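Local coordinates for protein putative S-adenosyl-L-methionine-dependent Methyltransferase (Methanococcus maripaludis, PDB 3DLC) that binds S-adenosylmethionine and probably transfers its methyl group to an acceptor, perhaps a sterol-like one, at residues A[36-50]-A[105-118]. Sequence-based numbering, arbitrary orientation. Where two conformers were deposited one is given.
Sequences IINRFGITAGTCIDI and IPIEDNYADLIVSR. Unlike the reference sequence in segment 36-50: T46 (reference Asn). With SAM (S-adenosylmethionine), chain C.
The hydroxyl of T46, a residue that differs from the reference sequence, is gripped twice by segment 105-118: OG1 gives its proton to Y111 O at 2.7 Å and accepts D113 N at 3.0 Å. Chi1 of 57° sets OG1 between the backbone N and the carbonyl carbon, leaving CG2 to lie against Y111 CZ. D113 answers with OD2, whose anti lone pair takes T46 N at 2.9 Å, while its OD1 makes a salt bridge with K139. Beyond the corner at D113, strands 46-50 and 114-118 run parallel, bonded through T46 O, L114 O, I48 O and V116 O in turn. On one face, L114 CD2 meets I36 CG2 of the helix at 3.7 Å, and C47 SG lies beside the same methyl; V116 CG1 touches I36 CD1. On the other, I48 CD1 reaches tip to tip to I107 CD1 (3.6 Å) and touches the edge of the Y111 ring, while I50 CD1 packs on I115 CG2. At the C-terminal ends S117 OG donates to I50 O from above the carbonyl plane (2.7 Å), and a water links D49 OD1, I50 O and R118 N; D49 OD2 bonds S58 OG. R118 O receives the SAM amine, NE bonds G149 O, and NH1 donates in the guanidinium plane to SAM O (3.0 Å, N-H...O 164°). Neighbouring central strands whose C-terminal ends meet the cofactor are characteristic of the Rossmann-like fold of class I methyltransferases.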
# COMPACT_ATOMS: atom_id res chain seq x y z
N ILE A 36 2.34 -2.76 -11.56
CA ILE A 36 0.92 -2.46 -11.47
C ILE A 36 0.39 -1.98 -12.83
O ILE A 36 -0.68 -2.42 -13.30
CB ILE A 36 0.67 -1.40 -10.37
CG1 ILE A 36 0.98 -2.00 -8.99
CG2 ILE A 36 -0.75 -0.83 -10.46
CD1 ILE A 36 1.17 -0.92 -7.92
N ILE A 37 1.12 -1.08 -13.46
CA ILE A 37 0.73 -0.58 -14.79
C ILE A 37 0.65 -1.73 -15.78
O ILE A 37 -0.30 -1.83 -16.56
CB ILE A 37 1.70 0.54 -15.23
CG1 ILE A 37 1.46 1.78 -14.36
CG2 ILE A 37 1.54 0.83 -16.74
CD1 ILE A 37 2.53 2.84 -14.45
N ASN A 38 1.68 -2.57 -15.76
CA ASN A 38 1.73 -3.68 -16.71
C ASN A 38 0.65 -4.70 -16.46
O ASN A 38 0.10 -5.28 -17.40
CB ASN A 38 3.08 -4.37 -16.66
CG ASN A 38 4.19 -3.55 -17.28
OD1 ASN A 38 3.94 -2.53 -17.93
ND2 ASN A 38 5.44 -3.95 -17.04
N ARG A 39 0.32 -4.94 -15.19
CA ARG A 39 -0.63 -5.98 -14.88
C ARG A 39 -2.07 -5.64 -15.30
O ARG A 39 -2.77 -6.49 -15.80
CB ARG A 39 -0.51 -6.32 -13.40
CG ARG A 39 -1.14 -7.62 -13.08
CD ARG A 39 -0.87 -8.08 -11.65
NE ARG A 39 -1.59 -9.31 -11.43
CZ ARG A 39 -1.08 -10.48 -11.06
NH1 ARG A 39 0.16 -10.63 -10.62
NH2 ARG A 39 -1.89 -11.51 -11.02
N PHE A 40 -2.53 -4.41 -14.98
CA PHE A 40 -3.89 -4.04 -15.21
C PHE A 40 -4.13 -3.14 -16.39
O PHE A 40 -5.26 -3.06 -16.85
CB PHE A 40 -4.47 -3.40 -13.97
CG PHE A 40 -4.26 -4.19 -12.70
CD1 PHE A 40 -4.77 -5.45 -12.55
CD2 PHE A 40 -3.50 -3.67 -11.68
CE1 PHE A 40 -4.57 -6.16 -11.40
CE2 PHE A 40 -3.29 -4.37 -10.52
CZ PHE A 40 -3.83 -5.63 -10.38
N GLY A 41 -3.11 -2.47 -16.90
CA GLY A 41 -3.33 -1.57 -18.02
C GLY A 41 -4.13 -0.33 -17.69
O GLY A 41 -4.65 0.32 -18.61
N ILE A 42 -4.25 0.00 -16.40
CA ILE A 42 -4.94 1.22 -15.93
C ILE A 42 -3.87 2.29 -15.80
O ILE A 42 -2.90 2.11 -15.06
CB ILE A 42 -5.70 1.03 -14.60
CG1 ILE A 42 -6.55 -0.26 -14.58
CG2 ILE A 42 -6.58 2.25 -14.35
CD1 ILE A 42 -6.97 -0.70 -13.18
N THR A 43 -4.02 3.38 -16.56
CA THR A 43 -2.94 4.40 -16.62
C THR A 43 -3.43 5.83 -16.28
O THR A 43 -2.70 6.79 -16.37
CB THR A 43 -2.30 4.39 -18.01
OG1 THR A 43 -3.29 4.62 -19.01
CG2 THR A 43 -1.63 3.05 -18.30
N ALA A 44 -4.73 5.94 -16.11
CA ALA A 44 -5.40 7.18 -15.79
C ALA A 44 -6.65 6.95 -14.97
O ALA A 44 -7.08 5.82 -14.77
CB ALA A 44 -5.71 8.01 -17.08
N GLY A 45 -7.29 8.03 -14.56
CA GLY A 45 -8.44 7.97 -13.67
C GLY A 45 -7.97 8.25 -12.25
O GLY A 45 -7.06 9.06 -12.04
N THR A 46 -8.55 7.57 -11.30
CA THR A 46 -8.26 7.79 -9.89
C THR A 46 -7.58 6.60 -9.26
O THR A 46 -7.94 5.44 -9.48
CB THR A 46 -9.59 8.08 -9.17
OG1 THR A 46 -10.43 6.94 -9.42
CG2 THR A 46 -10.22 9.38 -9.66
N CYS A 47 -6.55 6.89 -8.49
CA CYS A 47 -5.80 5.88 -7.75
C CYS A 47 -5.67 6.29 -6.29
O CYS A 47 -5.31 7.44 -6.00
CB CYS A 47 -4.40 5.72 -8.35
SG CYS A 47 -3.32 4.59 -7.46
N ILE A 48 -6.02 5.37 -5.39
CA ILE A 48 -5.87 5.60 -3.96
C ILE A 48 -4.74 4.72 -3.46
O ILE A 48 -4.74 3.52 -3.72
CB ILE A 48 -7.15 5.26 -3.16
CG1 ILE A 48 -8.40 5.89 -3.78
CG2 ILE A 48 -6.99 5.63 -1.71
CD1 ILE A 48 -8.40 7.37 -3.99
N ASP A 49 -3.75 5.32 -2.79
CA ASP A 49 -2.62 4.64 -2.16
C ASP A 49 -2.90 4.64 -0.66
O ASP A 49 -2.81 5.66 0.02
CB ASP A 49 -1.34 5.38 -2.52
CG ASP A 49 -0.08 4.78 -1.93
OD1 ASP A 49 -0.16 3.66 -1.39
OD2 ASP A 49 0.97 5.46 -2.02
N ILE A 50 -3.26 3.46 -0.13
CA ILE A 50 -3.64 3.31 1.27
C ILE A 50 -2.42 2.99 2.12
O ILE A 50 -1.68 2.06 1.84
CB ILE A 50 -4.73 2.25 1.43
CG1 ILE A 50 -5.98 2.65 0.60
CG2 ILE A 50 -5.08 2.07 2.93
CD1 ILE A 50 -7.10 1.62 0.67
N ILE A 105 -12.88 5.41 5.35
CA ILE A 105 -12.19 6.16 4.30
C ILE A 105 -13.01 7.37 3.87
O ILE A 105 -14.17 7.20 3.49
CB ILE A 105 -11.90 5.27 3.08
CG1 ILE A 105 -11.10 4.04 3.49
CG2 ILE A 105 -11.16 6.10 2.00
CD1 ILE A 105 -10.86 3.01 2.34
N PRO A 106 -12.43 8.57 3.90
CA PRO A 106 -13.18 9.80 3.56
C PRO A 106 -13.22 10.05 2.06
O PRO A 106 -12.79 11.09 1.55
CB PRO A 106 -12.40 10.88 4.29
CG PRO A 106 -11.00 10.44 4.18
CD PRO A 106 -11.07 8.91 4.38
N ILE A 107 -13.73 9.04 1.37
CA ILE A 107 -13.87 9.04 -0.08
C ILE A 107 -15.24 8.46 -0.41
O ILE A 107 -15.71 7.53 0.26
CB ILE A 107 -12.70 8.25 -0.74
CG1 ILE A 107 -11.36 8.92 -0.43
CG2 ILE A 107 -12.90 8.12 -2.26
CD1 ILE A 107 -10.15 8.11 -0.88
N GLU A 108 -15.87 9.01 -1.44
CA GLU A 108 -17.19 8.55 -1.84
C GLU A 108 -17.20 7.14 -2.41
O GLU A 108 -16.19 6.59 -2.83
CB GLU A 108 -17.87 9.51 -2.83
CG GLU A 108 -17.28 9.61 -4.20
CD GLU A 108 -18.02 10.63 -5.08
OE1 GLU A 108 -18.57 11.61 -4.52
OE2 GLU A 108 -18.07 10.46 -6.30
N ASP A 109 -18.39 6.59 -2.44
CA ASP A 109 -18.61 5.27 -3.00
C ASP A 109 -18.18 5.22 -4.47
O ASP A 109 -18.40 6.18 -5.23
CB ASP A 109 -20.09 4.90 -3.00
CG ASP A 109 -20.72 4.83 -1.61
OD1 ASP A 109 -20.05 4.92 -0.57
OD2 ASP A 109 -21.96 4.68 -1.58
N ASN A 110 -17.59 4.09 -4.87
CA ASN A 110 -17.36 3.80 -6.29
C ASN A 110 -16.48 4.80 -7.00
O ASN A 110 -16.64 5.03 -8.18
CB ASN A 110 -18.71 3.69 -7.01
CG ASN A 110 -19.58 2.64 -6.41
OD1 ASN A 110 -19.11 1.56 -6.05
ND2 ASN A 110 -20.88 2.91 -6.32
N TYR A 111 -15.53 5.35 -6.28
CA TYR A 111 -14.68 6.40 -6.77
C TYR A 111 -13.39 5.97 -7.47
O TYR A 111 -12.97 6.63 -8.43
CB TYR A 111 -14.28 7.30 -5.58
CG TYR A 111 -13.37 8.45 -5.94
CD1 TYR A 111 -13.90 9.60 -6.47
CD2 TYR A 111 -11.99 8.37 -5.73
CE1 TYR A 111 -13.07 10.67 -6.82
CE2 TYR A 111 -11.17 9.43 -6.07
CZ TYR A 111 -11.72 10.56 -6.60
OH TYR A 111 -10.88 11.59 -6.94
N ALA A 112 -12.76 4.91 -6.99
CA ALA A 112 -11.39 4.58 -7.38
C ALA A 112 -11.31 3.59 -8.53
O ALA A 112 -11.83 2.49 -8.44
CB ALA A 112 -10.65 3.99 -6.14
N ASP A 113 -10.57 3.95 -9.55
CA ASP A 113 -10.24 2.99 -10.60
C ASP A 113 -9.23 1.94 -10.15
O ASP A 113 -9.23 0.81 -10.62
CB ASP A 113 -9.70 3.75 -11.82
CG ASP A 113 -10.75 4.65 -12.44
OD1 ASP A 113 -11.78 4.13 -12.94
OD2 ASP A 113 -10.56 5.87 -12.42
N LEU A 114 -8.34 2.36 -9.26
CA LEU A 114 -7.25 1.54 -8.77
C LEU A 114 -6.97 1.86 -7.32
O LEU A 114 -6.97 3.02 -6.95
CB LEU A 114 -5.98 1.80 -9.58
CG LEU A 114 -4.72 1.05 -9.17
CD1 LEU A 114 -4.84 -0.46 -9.36
CD2 LEU A 114 -3.50 1.63 -9.97
N ILE A 115 -6.82 0.83 -6.50
CA ILE A 115 -6.42 1.00 -5.10
C ILE A 115 -5.16 0.19 -4.89
O ILE A 115 -5.14 -1.02 -5.14
CB ILE A 115 -7.52 0.54 -4.12
CG1 ILE A 115 -8.81 1.31 -4.38
CG2 ILE A 115 -7.05 0.65 -2.70
CD1 ILE A 115 -10.03 0.81 -3.57
N VAL A 116 -4.11 0.86 -4.42
CA VAL A 116 -2.84 0.22 -4.13
C VAL A 116 -2.49 0.42 -2.66
O VAL A 116 -2.96 1.34 -2.03
CB VAL A 116 -1.70 0.78 -5.04
CG1 VAL A 116 -2.07 0.63 -6.53
CG2 VAL A 116 -1.36 2.24 -4.71
N SER A 117 -1.66 -0.46 -2.13
CA SER A 117 -1.18 -0.32 -0.76
C SER A 117 0.01 -1.23 -0.55
O SER A 117 -0.08 -2.43 -0.84
CB SER A 117 -2.25 -0.74 0.20
OG SER A 117 -1.83 -0.64 1.55
N ARG A 118 1.11 -0.66 -0.05
CA ARG A 118 2.31 -1.43 0.26
C ARG A 118 2.64 -1.32 1.71
O ARG A 118 2.75 -0.23 2.26
CB ARG A 118 3.51 -0.96 -0.56
CG ARG A 118 4.75 -1.77 -0.29
CD ARG A 118 6.04 -1.18 -0.93
NE ARG A 118 7.15 -2.01 -0.53
CZ ARG A 118 7.70 -1.97 0.69
NH1 ARG A 118 7.36 -1.01 1.53
NH2 ARG A 118 8.60 -2.86 1.03
N SAM C . 3.42 2.60 1.72
CA SAM C . 4.69 3.18 2.22
C SAM C . 5.86 2.48 1.58
O SAM C . 5.69 1.38 1.06
OXT SAM C . 6.97 3.01 1.65
CB SAM C . 4.74 3.11 3.74
CG SAM C . 4.74 1.74 4.34
SD SAM C . 4.79 1.88 6.14
CE SAM C . 5.62 0.34 6.40
C5' SAM C . 3.03 1.53 6.67
C4' SAM C . 2.02 2.71 6.69
O4' SAM C . 0.60 2.39 6.86
C3' SAM C . 2.38 3.83 7.70
O3' SAM C . 2.60 5.01 6.98
C2' SAM C . 1.14 3.91 8.59
O2' SAM C . 0.87 5.14 9.21
C1' SAM C . 0.02 3.43 7.64
N9 SAM C . -1.15 2.86 8.32
C8 SAM C . -1.14 1.83 9.24
N7 SAM C . -2.41 1.51 9.60
C5 SAM C . -3.23 2.36 8.92
C6 SAM C . -4.62 2.53 8.91
N6 SAM C . -5.48 1.86 9.69
N1 SAM C . -5.12 3.45 8.05
C2 SAM C . -4.29 4.22 7.26
N3 SAM C . -2.93 4.13 7.29
C4 SAM C . -2.46 3.19 8.10
O HOH W 1 1.03 2.17 0.41